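Local coordinates for protein transcriptional regulator I2 (Pseudomonas fluorescens A506, PDB 4MO7) that probably acts as a TetR-family transcriptional regulator that binds DNA, and is also a Crohn's disease-associated superantigen, at residues A[37-49]-A[123-135]. Numbering follows the deposited sequence.
Sequences TAAHLFRNKGFER and EAMAVLVYEWRSL. With MG (magnesium ion), chain B.
Glu123 opens the contact by laying its side chain against His40: CB stands over one face of the imidazole, and the carboxylate carbon CD comes to 3.2 Å from His40 CE1, with the ring and carboxylate planes turned 42° apart. The ring nitrogen NE2 of the same imidazole binds a magnesium ion at 2.2 Å. The next residue, Ala124, meets Ala39 methyl to methyl, CB to CB at 3.9 Å, small side chains that suit helix axes approaching to 8.4 Å at a 52° crossing. Ala126 carries the guanidinium of Arg43, its CB lying 3.4 Å above the plane, displaced from the centre of the group. Arg43 gets there with CG anti to its backbone N and a bend at the next torsion, a knob among Glu123, Ala126, Val127 and Tyr130; a water joins its NH1 to the carbonyl O of Ala126. Val127 sends CG2 against the backbone of the other helix and to Phe42 CB at 3.8 Å, while Leu77 of helix 73-97 touches Val127 too. Where the backbone leaves helical angles, Glu131 OE2 accepts the amide of Phe47 at 2.9 Å (N-H...O 156°), from well above the carboxylate plane. Its other oxygen, OE1, takes the Ser134 hydroxyl and a water that also receives Glu48 N, so both oxygens are held. Ser134 then sets CB 3.5 Å from Phe47 CD2. With 37-49 in the TetR-type DNA-binding region and 123-135 in the C-terminal region, the arrangement is a junction between the two parts of an all-helical TetR-family fold, where helix 122-130 packs across the first helix of the helix-turn-helix domain.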
loop_
_atom_site.group_PDB
_atom_site.type_symbol
_atom_site.label_atom_id
_atom_site.label_comp_id
_atom_site.label_asym_id
_atom_site.label_seq_id
_atom_site.Cartn_x
_atom_site.Cartn_y
_atom_site.Cartn_z
ATOM N N THR A 37 -8.686 -27.855 -6.676
ATOM C CA THR A 37 -7.349 -28.338 -7.085
ATOM C C THR A 37 -6.627 -27.317 -7.975
ATOM O O THR A 37 -5.431 -27.125 -7.828
ATOM C CB THR A 37 -7.422 -29.704 -7.828
ATOM O OG1 THR A 37 -8.083 -30.639 -6.974
ATOM C CG2 THR A 37 -6.014 -30.215 -8.153
ATOM N N ALA A 38 -7.361 -26.662 -8.890
ATOM C CA ALA A 38 -6.776 -25.588 -9.715
ATOM C C ALA A 38 -6.195 -24.492 -8.837
ATOM O O ALA A 38 -5.140 -23.920 -9.126
ATOM C CB ALA A 38 -7.871 -24.985 -10.625
ATOM N N ALA A 39 -6.891 -24.161 -7.749
ATOM C CA ALA A 39 -6.344 -23.125 -6.862
ATOM C C ALA A 39 -4.937 -23.431 -6.419
ATOM O O ALA A 39 -4.082 -22.566 -6.448
ATOM C CB ALA A 39 -7.238 -22.895 -5.654
ATOM N N HIS A 40 -4.665 -24.687 -6.068
ATOM C CA HIS A 40 -3.292 -25.037 -5.697
ATOM C C HIS A 40 -2.301 -24.989 -6.831
ATOM O O HIS A 40 -1.186 -24.440 -6.641
ATOM C CB HIS A 40 -3.267 -26.423 -5.083
ATOM C CG HIS A 40 -3.872 -26.439 -3.741
ATOM N ND1 HIS A 40 -3.181 -26.051 -2.607
ATOM C CD2 HIS A 40 -5.120 -26.746 -3.345
ATOM C CE1 HIS A 40 -3.987 -26.118 -1.570
ATOM N NE2 HIS A 40 -5.163 -26.538 -1.993
ATOM N N LEU A 41 -2.667 -25.601 -7.964
ATOM C CA LEU A 41 -1.770 -25.638 -9.128
ATOM C C LEU A 41 -1.437 -24.203 -9.540
ATOM O O LEU A 41 -0.265 -23.846 -9.699
ATOM C CB LEU A 41 -2.385 -26.408 -10.284
ATOM C CG LEU A 41 -2.082 -27.917 -10.330
ATOM C CD1 LEU A 41 -2.523 -28.544 -9.021
ATOM C CD2 LEU A 41 -2.852 -28.536 -11.471
ATOM N N PHE A 42 -2.449 -23.351 -9.608
ATOM C CA PHE A 42 -2.179 -21.976 -10.002
ATOM C C PHE A 42 -1.253 -21.289 -9.017
ATOM O O PHE A 42 -0.380 -20.534 -9.426
ATOM C CB PHE A 42 -3.495 -21.185 -10.110
ATOM C CG PHE A 42 -4.377 -21.599 -11.240
ATOM C CD1 PHE A 42 -3.901 -22.397 -12.294
ATOM C CD2 PHE A 42 -5.716 -21.214 -11.241
ATOM C CE1 PHE A 42 -4.723 -22.758 -13.321
ATOM C CE2 PHE A 42 -6.573 -21.573 -12.291
ATOM C CZ PHE A 42 -6.075 -22.365 -13.333
ATOM N N ARG A 43 -1.459 -21.521 -7.721
ATOM C CA ARG A 43 -0.656 -20.892 -6.675
ATOM C C ARG A 43 0.755 -21.449 -6.756
ATOM O O ARG A 43 1.731 -20.687 -6.691
ATOM C CB ARG A 43 -1.238 -21.221 -5.296
ATOM C CG ARG A 43 -0.311 -20.808 -4.130
ATOM C CD ARG A 43 0.038 -19.320 -4.207
ATOM N NE ARG A 43 0.949 -18.901 -3.128
ATOM C CZ ARG A 43 1.865 -17.938 -3.239
ATOM N NH1 ARG A 43 2.014 -17.275 -4.384
ATOM N NH2 ARG A 43 2.633 -17.633 -2.202
ATOM N N ASN A 44 0.886 -22.769 -6.898
ATOM C CA ASN A 44 2.236 -23.355 -6.903
ATOM C C ASN A 44 3.034 -23.015 -8.135
ATOM O O ASN A 44 4.250 -22.805 -8.037
ATOM C CB ASN A 44 2.201 -24.905 -6.770
ATOM C CG ASN A 44 1.389 -25.391 -5.565
ATOM O OD1 ASN A 44 1.278 -24.716 -4.548
ATOM N ND2 ASN A 44 0.773 -26.577 -5.706
ATOM N N LYS A 45 2.399 -23.052 -9.298
ATOM C CA LYS A 45 3.172 -22.997 -10.527
ATOM C C LYS A 45 2.964 -21.708 -11.293
ATOM O O LYS A 45 3.714 -21.416 -12.215
ATOM C CB LYS A 45 2.801 -24.140 -11.433
ATOM C CG LYS A 45 2.820 -25.501 -10.711
ATOM C CD LYS A 45 2.184 -26.504 -11.601
ATOM C CE LYS A 45 3.153 -26.852 -12.735
ATOM N NZ LYS A 45 2.423 -27.501 -13.832
ATOM N N GLY A 46 1.935 -20.956 -10.923
ATOM C CA GLY A 46 1.501 -19.844 -11.742
ATOM C C GLY A 46 0.421 -20.280 -12.708
ATOM O O GLY A 46 0.388 -21.419 -13.185
ATOM N N PHE A 47 -0.457 -19.345 -13.064
ATOM C CA PHE A 47 -1.535 -19.670 -13.945
ATOM C C PHE A 47 -0.964 -19.996 -15.297
ATOM O O PHE A 47 -1.421 -20.930 -15.959
ATOM C CB PHE A 47 -2.451 -18.451 -14.074
ATOM C CG PHE A 47 -3.569 -18.616 -15.066
ATOM C CD1 PHE A 47 -4.647 -19.465 -14.792
ATOM C CD2 PHE A 47 -3.548 -17.923 -16.258
ATOM C CE1 PHE A 47 -5.680 -19.595 -15.679
ATOM C CE2 PHE A 47 -4.613 -18.060 -17.185
ATOM C CZ PHE A 47 -5.669 -18.878 -16.895
ATOM N N GLU A 48 -0.005 -19.181 -15.738
ATOM C CA GLU A 48 0.476 -19.346 -17.108
ATOM C C GLU A 48 1.197 -20.696 -17.274
ATOM O O GLU A 48 1.070 -21.339 -18.331
ATOM C CB GLU A 48 1.402 -18.198 -17.511
ATOM C CG GLU A 48 1.724 -18.171 -18.988
ATOM C CD GLU A 48 2.608 -16.982 -19.385
ATOM O OE1 GLU A 48 2.349 -15.850 -18.911
ATOM O OE2 GLU A 48 3.556 -17.181 -20.174
ATOM N N ARG A 49 1.920 -21.132 -16.247
ATOM C CA ARG A 49 2.656 -22.400 -16.370
ATOM C C ARG A 49 1.786 -23.611 -16.085
ATOM O O ARG A 49 2.206 -24.735 -16.330
ATOM C CB ARG A 49 3.880 -22.419 -15.478
ATOM C CG ARG A 49 4.386 -21.051 -15.159
ATOM C CD ARG A 49 5.872 -20.870 -15.429
ATOM N NE ARG A 49 6.592 -20.432 -14.226
ATOM C CZ ARG A 49 6.367 -19.291 -13.568
ATOM N NH1 ARG A 49 5.430 -18.441 -13.977
ATOM N NH2 ARG A 49 7.086 -18.998 -12.489
ATOM N N GLU A 123 -4.604 -20.438 -0.605
ATOM C CA GLU A 123 -3.979 -20.457 -1.936
ATOM C C GLU A 123 -4.783 -19.665 -2.931
ATOM O O GLU A 123 -4.221 -19.026 -3.804
ATOM C CB GLU A 123 -3.780 -21.892 -2.460
ATOM C CG GLU A 123 -2.902 -22.747 -1.567
ATOM C CD GLU A 123 -3.644 -23.181 -0.313
ATOM O OE1 GLU A 123 -4.881 -22.983 -0.277
ATOM O OE2 GLU A 123 -3.010 -23.728 0.618
ATOM N N ALA A 124 -6.106 -19.710 -2.805
ATOM C CA ALA A 124 -6.960 -19.073 -3.804
ATOM C C ALA A 124 -6.938 -17.526 -3.676
ATOM O O ALA A 124 -7.179 -16.799 -4.651
ATOM C CB ALA A 124 -8.339 -19.625 -3.735
ATOM N N MET A 125 -6.605 -17.039 -2.482
ATOM C CA MET A 125 -6.420 -15.606 -2.256
ATOM C C MET A 125 -5.093 -15.146 -2.803
ATOM O O MET A 125 -4.958 -14.031 -3.332
ATOM C CB MET A 125 -6.411 -15.316 -0.771
ATOM C CG MET A 125 -5.990 -13.893 -0.436
ATOM S SD MET A 125 -7.395 -13.057 0.294
ATOM C CE MET A 125 -8.365 -12.678 -1.168
ATOM N N ALA A 126 -4.082 -15.988 -2.636
ATOM C CA ALA A 126 -2.781 -15.668 -3.185
ATOM C C ALA A 126 -2.868 -15.657 -4.699
ATOM O O ALA A 126 -2.124 -14.930 -5.364
ATOM C CB ALA A 126 -1.727 -16.697 -2.709
ATOM N N VAL A 127 -3.779 -16.469 -5.238
ATOM C CA VAL A 127 -3.966 -16.508 -6.677
ATOM C C VAL A 127 -4.582 -15.173 -7.116
ATOM O O VAL A 127 -4.178 -14.587 -8.114
ATOM C CB VAL A 127 -4.818 -17.732 -7.122
ATOM C CG1 VAL A 127 -5.292 -17.559 -8.545
ATOM C CG2 VAL A 127 -4.036 -19.047 -6.983
ATOM N N LEU A 128 -5.539 -14.680 -6.337
ATOM C CA LEU A 128 -6.256 -13.440 -6.667
ATOM C C LEU A 128 -5.277 -12.284 -6.776
ATOM O O LEU A 128 -5.353 -11.450 -7.676
ATOM C CB LEU A 128 -7.370 -13.155 -5.630
ATOM C CG LEU A 128 -8.219 -11.914 -5.954
ATOM C CD1 LEU A 128 -9.623 -12.085 -5.439
ATOM C CD2 LEU A 128 -7.622 -10.617 -5.379
ATOM N N VAL A 129 -4.321 -12.254 -5.870
ATOM C CA VAL A 129 -3.396 -11.139 -5.797
ATOM C C VAL A 129 -2.361 -11.209 -6.906
ATOM O O VAL A 129 -2.127 -10.227 -7.616
ATOM C CB VAL A 129 -2.733 -11.093 -4.394
ATOM C CG1 VAL A 129 -1.656 -10.032 -4.362
ATOM C CG2 VAL A 129 -3.831 -10.863 -3.265
ATOM N N TYR A 130 -1.754 -12.377 -7.110
ATOM C CA TYR A 130 -0.699 -12.444 -8.111
ATOM C C TYR A 130 -1.082 -12.775 -9.521
ATOM O O TYR A 130 -0.280 -12.498 -10.425
ATOM C CB TYR A 130 0.432 -13.378 -7.650
ATOM C CG TYR A 130 1.106 -12.838 -6.423
ATOM C CD1 TYR A 130 1.774 -11.619 -6.457
ATOM C CD2 TYR A 130 1.047 -13.524 -5.216
ATOM C CE1 TYR A 130 2.378 -11.108 -5.326
ATOM C CE2 TYR A 130 1.662 -13.020 -4.082
ATOM C CZ TYR A 130 2.318 -11.814 -4.142
ATOM O OH TYR A 130 2.921 -11.322 -3.007
ATOM N N GLU A 131 -2.284 -13.343 -9.728
ATOM C CA GLU A 131 -2.681 -13.752 -11.076
ATOM C C GLU A 131 -3.754 -12.840 -11.642
ATOM O O GLU A 131 -4.322 -13.097 -12.714
ATOM C CB GLU A 131 -3.167 -15.204 -11.115
ATOM C CG GLU A 131 -2.139 -16.245 -10.708
ATOM C CD GLU A 131 -0.990 -16.342 -11.693
ATOM O OE1 GLU A 131 -1.031 -15.726 -12.796
ATOM O OE2 GLU A 131 -0.017 -17.015 -11.357
ATOM N N TRP A 132 -3.964 -11.729 -10.959
ATOM C CA TRP A 132 -4.967 -10.762 -11.373
ATOM C C TRP A 132 -4.831 -10.374 -12.857
ATOM O O TRP A 132 -5.821 -10.354 -13.619
ATOM C CB TRP A 132 -4.864 -9.527 -10.464
ATOM C CG TRP A 132 -5.936 -8.540 -10.777
ATOM C CD1 TRP A 132 -5.799 -7.350 -11.432
ATOM C CD2 TRP A 132 -7.325 -8.684 -10.484
ATOM N NE1 TRP A 132 -7.019 -6.740 -11.548
ATOM C CE2 TRP A 132 -7.981 -7.556 -11.005
ATOM C CE3 TRP A 132 -8.071 -9.659 -9.826
ATOM C CZ2 TRP A 132 -9.354 -7.347 -10.856
ATOM C CZ3 TRP A 132 -9.454 -9.474 -9.718
ATOM C CH2 TRP A 132 -10.072 -8.317 -10.232
ATOM N N ARG A 133 -3.596 -10.121 -13.278
ATOM C CA ARG A 133 -3.354 -9.654 -14.633
ATOM C C ARG A 133 -3.542 -10.764 -15.665
ATOM O O ARG A 133 -3.631 -10.471 -16.849
ATOM C CB ARG A 133 -1.949 -9.028 -14.739
ATOM C CG ARG A 133 -1.798 -7.670 -14.020
ATOM C CD ARG A 133 -0.389 -7.090 -14.187
ATOM N NE ARG A 133 -0.043 -6.832 -15.587
ATOM C CZ ARG A 133 1.197 -6.641 -16.036
ATOM N NH1 ARG A 133 2.234 -6.686 -15.204
ATOM N NH2 ARG A 133 1.405 -6.412 -17.325
ATOM N N SER A 134 -3.599 -12.031 -15.229
ATOM C CA SER A 134 -3.927 -13.136 -16.159
ATOM C C SER A 134 -5.416 -13.276 -16.519
ATOM O O SER A 134 -5.783 -13.987 -17.451
ATOM C CB SER A 134 -3.402 -14.470 -15.581
ATOM O OG SER A 134 -1.995 -14.476 -15.442
ATOM N N LEU A 135 -6.290 -12.593 -15.780
ATOM C CA LEU A 135 -7.723 -12.764 -15.928
ATOM C C LEU A 135 -8.258 -11.825 -16.979
ATOM O O LEU A 135 -7.804 -10.667 -17.071
ATOM C CB LEU A 135 -8.404 -12.472 -14.570
ATOM C CG LEU A 135 -9.835 -12.943 -14.336
ATOM C CD1 LEU A 135 -9.984 -14.435 -14.605
ATOM C CD2 LEU A 135 -10.230 -12.676 -12.945
HETATM MG MG MG B . -6.945 -27.158 -0.772
HETATM O O HOH W 1 0.078 -16.577 -6.377
HETATM O O HOH W 2 1.132 -16.618 -14.162
#